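Local coordinates for sterol regulatory element-binding protein cleavage-activating protein (Schizosaccharomyces pombe, PDB 4YHC) that escorts the membrane-bound transcription factor precursor Sre1 for processing when sterol or oxygen is low, this chain being its WD40 domain, at residues N187-L192 with P206-K211. The protein carries 9 engineered substitutions. Residues are numbered along the deposited sequence; the frame is centred on the assembly and turned at random.
Engineered in segment 187-192: Ser191 (natural residue Cys).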
ATOM      1  N   ASN A 187       3.288  18.523  -0.266  1.00 18.21           N
ATOM      2  CA  ASN A 187       3.716  17.342  -0.985  1.00 21.93           C
ATOM      3  C   ASN A 187       5.140  17.050  -0.648  1.00 24.16           C
ATOM      4  O   ASN A 187       5.945  17.941  -0.616  1.00 26.77           O
ATOM      5  CB  ASN A 187       3.566  17.537  -2.468  1.00 24.05           C
ATOM      6  CG  ASN A 187       2.119  17.586  -2.889  1.00 31.65           C
ATOM      7  OD1 ASN A 187       1.226  17.169  -2.132  1.00 29.35           O
ATOM      8  ND2 ASN A 187       1.887  17.951  -4.164  1.00 24.85           N
ATOM      9  N   ARG A 188       5.429  15.800  -0.315  1.00 21.33           N
ATOM     10  CA  ARG A 188       6.761  15.411   0.123  1.00 19.21           C
ATOM     11  C   ARG A 188       7.189  14.145  -0.547  1.00 22.46           C
ATOM     12  O   ARG A 188       6.362  13.299  -0.857  1.00 19.46           O
ATOM     13  CB  ARG A 188       6.765  15.208   1.613  1.00 24.72           C
ATOM     14  CG  ARG A 188       6.241  16.330   2.443  1.00 16.68           C
ATOM     15  CD  ARG A 188       6.572  16.105   3.915  1.00 20.05           C
ATOM     16  NE  ARG A 188       5.670  16.811   4.843  1.00 19.18           N
ATOM     17  CZ  ARG A 188       5.806  18.090   5.245  1.00 28.26           C
ATOM     18  NH1 ARG A 188       4.920  18.655   6.053  1.00 24.10           N
ATOM     19  NH2 ARG A 188       6.789  18.821   4.800  1.00 23.85           N
ATOM     20  N   ILE A 189       8.474  14.043  -0.872  1.00 21.75           N
ATOM     21  CA  ILE A 189       9.062  12.796  -1.351  1.00 21.39           C
ATOM     22  C   ILE A 189      10.194  12.417  -0.427  1.00 23.15           C
ATOM     23  O   ILE A 189      11.157  13.212  -0.249  1.00 23.73           O
ATOM     24  CB  ILE A 189       9.649  12.951  -2.756  1.00 25.19           C
ATOM     25  CG1 ILE A 189       8.615  13.525  -3.700  1.00 35.63           C
ATOM     26  CG2 ILE A 189      10.155  11.632  -3.273  1.00 26.06           C
ATOM     27  CD1 ILE A 189       7.518  12.544  -4.075  1.00 44.92           C
ATOM     28  N   ALA A 190      10.134  11.205   0.113  1.00 19.07           N
ATOM     29  CA  ALA A 190      11.107  10.761   1.128  1.00 20.30           C
ATOM     30  C   ALA A 190      11.868   9.589   0.559  1.00 26.53           C
ATOM     31  O   ALA A 190      11.247   8.699  -0.027  1.00 19.54           O
ATOM     32  CB  ALA A 190      10.389  10.348   2.409  1.00 17.16           C
ATOM     33  N   SER A 191      13.202   9.579   0.746  1.00 23.80           N
ATOM     34  CA  SER A 191      14.067   8.552   0.190  1.00 23.89           C
ATOM     35  C   SER A 191      15.078   8.028   1.216  1.00 24.64           C
ATOM     36  O   SER A 191      15.756   8.759   1.884  1.00 24.64           O
ATOM     37  CB  SER A 191      14.787   9.074  -1.066  1.00 21.98           C
ATOM     38  OG  SER A 191      13.894   9.754  -1.938  1.00 24.54           O
ATOM     39  N   LEU A 192      15.136   6.739   1.357  1.00 23.72           N
ATOM     40  CA  LEU A 192      16.109   6.104   2.232  1.00 25.58           C
ATOM     41  C   LEU A 192      17.229   5.704   1.313  1.00 29.18           C
ATOM     42  O   LEU A 192      16.988   4.989   0.316  1.00 24.10           O
ATOM     43  CB  LEU A 192      15.517   4.865   2.913  1.00 26.40           C
ATOM     44  CG  LEU A 192      16.525   3.960   3.686  1.00 25.23           C
ATOM     45  CD1 LEU A 192      17.173   4.774   4.785  1.00 20.90           C
ATOM     46  CD2 LEU A 192      15.776   2.792   4.275  1.00 23.72           C
ATOM     47  N   PRO A 206       6.105  27.453  -4.671  1.00 66.93           N
ATOM     48  CA  PRO A 206       6.639  26.966  -5.939  1.00 65.65           C
ATOM     49  C   PRO A 206       7.908  26.160  -5.779  1.00 62.36           C
ATOM     50  O   PRO A 206       8.361  25.611  -6.761  1.00 65.37           O
ATOM     51  CB  PRO A 206       6.964  28.263  -6.700  1.00 65.73           C
ATOM     52  CG  PRO A 206       7.280  29.268  -5.638  1.00 65.97           C
ATOM     53  CD  PRO A 206       6.603  28.812  -4.352  1.00 69.66           C
ATOM     54  N   VAL A 207       8.461  26.102  -4.561  1.00 54.80           N
ATOM     55  CA  VAL A 207       9.835  25.611  -4.319  1.00 53.66           C
ATOM     56  C   VAL A 207       9.962  24.324  -3.476  1.00 48.48           C
ATOM     57  O   VAL A 207       9.493  24.256  -2.323  1.00 46.49           O
ATOM     58  CB  VAL A 207      10.648  26.696  -3.568  1.00 56.25           C
ATOM     59  CG1 VAL A 207      12.120  26.294  -3.438  1.00 52.16           C
ATOM     60  CG2 VAL A 207      10.472  28.050  -4.263  1.00 58.60           C
ATOM     61  N   TRP A 208      10.651  23.341  -4.037  1.00 41.90           N
ATOM     62  CA  TRP A 208      11.082  22.184  -3.293  1.00 43.37           C
ATOM     63  C   TRP A 208      12.351  22.445  -2.455  1.00 50.79           C
ATOM     64  O   TRP A 208      13.283  23.063  -2.967  1.00 64.43           O
ATOM     65  CB  TRP A 208      11.352  21.064  -4.267  1.00 40.75           C
ATOM     66  CG  TRP A 208      10.111  20.560  -4.927  1.00 46.00           C
ATOM     67  CD1 TRP A 208       9.510  21.066  -6.035  1.00 45.93           C
ATOM     68  CD2 TRP A 208       9.358  19.393  -4.560  1.00 43.35           C
ATOM     69  NE1 TRP A 208       8.426  20.302  -6.373  1.00 44.88           N
ATOM     70  CE2 TRP A 208       8.306  19.271  -5.481  1.00 44.61           C
ATOM     71  CE3 TRP A 208       9.466  18.448  -3.539  1.00 31.29           C
ATOM     72  CZ2 TRP A 208       7.364  18.253  -5.401  1.00 37.81           C
ATOM     73  CZ3 TRP A 208       8.538  17.435  -3.479  1.00 27.31           C
ATOM     74  CH2 TRP A 208       7.483  17.365  -4.377  1.00 34.43           C
ATOM     75  N   SER A 209      12.378  21.998  -1.191  1.00 31.23           N
ATOM     76  CA  SER A 209      13.592  21.987  -0.392  1.00 36.40           C
ATOM     77  C   SER A 209      13.792  20.668   0.364  1.00 40.14           C
ATOM     78  O   SER A 209      12.817  20.028   0.856  1.00 29.15           O
ATOM     79  CB  SER A 209      13.629  23.120   0.612  1.00 43.87           C
ATOM     80  OG  SER A 209      12.497  23.131   1.434  1.00 50.49           O
ATOM     81  N   PRO A 210      15.060  20.271   0.477  1.00 43.57           N
ATOM     82  CA  PRO A 210      15.446  19.003   1.088  1.00 40.75           C
ATOM     83  C   PRO A 210      15.708  19.172   2.555  1.00 42.29           C
ATOM     84  O   PRO A 210      16.133  20.224   2.999  1.00 39.15           O
ATOM     85  CB  PRO A 210      16.753  18.632   0.363  1.00 37.67           C
ATOM     86  CG  PRO A 210      17.323  19.941  -0.049  1.00 43.31           C
ATOM     87  CD  PRO A 210      16.193  20.912  -0.224  1.00 44.20           C
ATOM     88  N   LYS A 211      15.463  18.127   3.309  1.00 35.68           N
ATOM     89  CA  LYS A 211      15.976  18.039   4.637  1.00 35.46           C
ATOM     90  C   LYS A 211      16.411  16.627   4.877  1.00 37.98           C
ATOM     91  O   LYS A 211      15.860  15.703   4.287  1.00 39.69           O
ATOM     92  CB  LYS A 211      14.927  18.418   5.637  1.00 39.17           C
ATOM     93  CG  LYS A 211      15.012  19.876   6.023  1.00 57.29           C
ATOM     94  CD  LYS A 211      14.662  20.070   7.491  1.00 67.70           C
ATOM     95  CE  LYS A 211      13.164  20.187   7.683  1.00 64.93           C
ATOM     96  NZ  LYS A 211      12.664  21.519   7.229  1.00 61.48           N
TER
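Trp208 reaches across to Asn187 and Ile189 with the six-membered part of its indole, and nearly everything in this contact happens at that ring. Following 206-211 from its start, Trp208 is the sole residue to meet 187-192. Its first torsion sets CG beside the backbone N and anti to the carbonyl carbon (chi1 -68°), which carries the far end of the ring closer to 187-192 than its CB would suggest. There Trp208 CZ3 lies 3.9 Å from the backbone O of Asn187. Trp208 CZ3 is also 3.9 Å from CG1 of Ile189, an apolar contact in which the two side chains cross obliquely, and Trp208 CH2 follows at 4.1 Å from Ile189 CG1. CB of Asn187 is a looser neighbour, 4.4 Å from Trp208 CH2, while the amide end of Asn187 turns elsewhere, its ND2 hydrogen-bonded to Pro127 O. Cut back to alanine, Trp208 would probably leave Ile189 CG1 without the indole against it and open a gap beside the Asn187 carbonyl. No hydrogen bond links the segments, and their axes, 9.0 Å apart at closest approach, run roughly parallel at 36°, as expected for second and fourth strands of a twisted four-stranded WD40 blade. Strand 198-204 lies between them, Trp208 also touching its Tyr201 and Lys203; strand 175-182 pairs with the other edge of 187-192, and Ile189 packs on Phe124 and Met126 of strand 121-127 in the preceding blade.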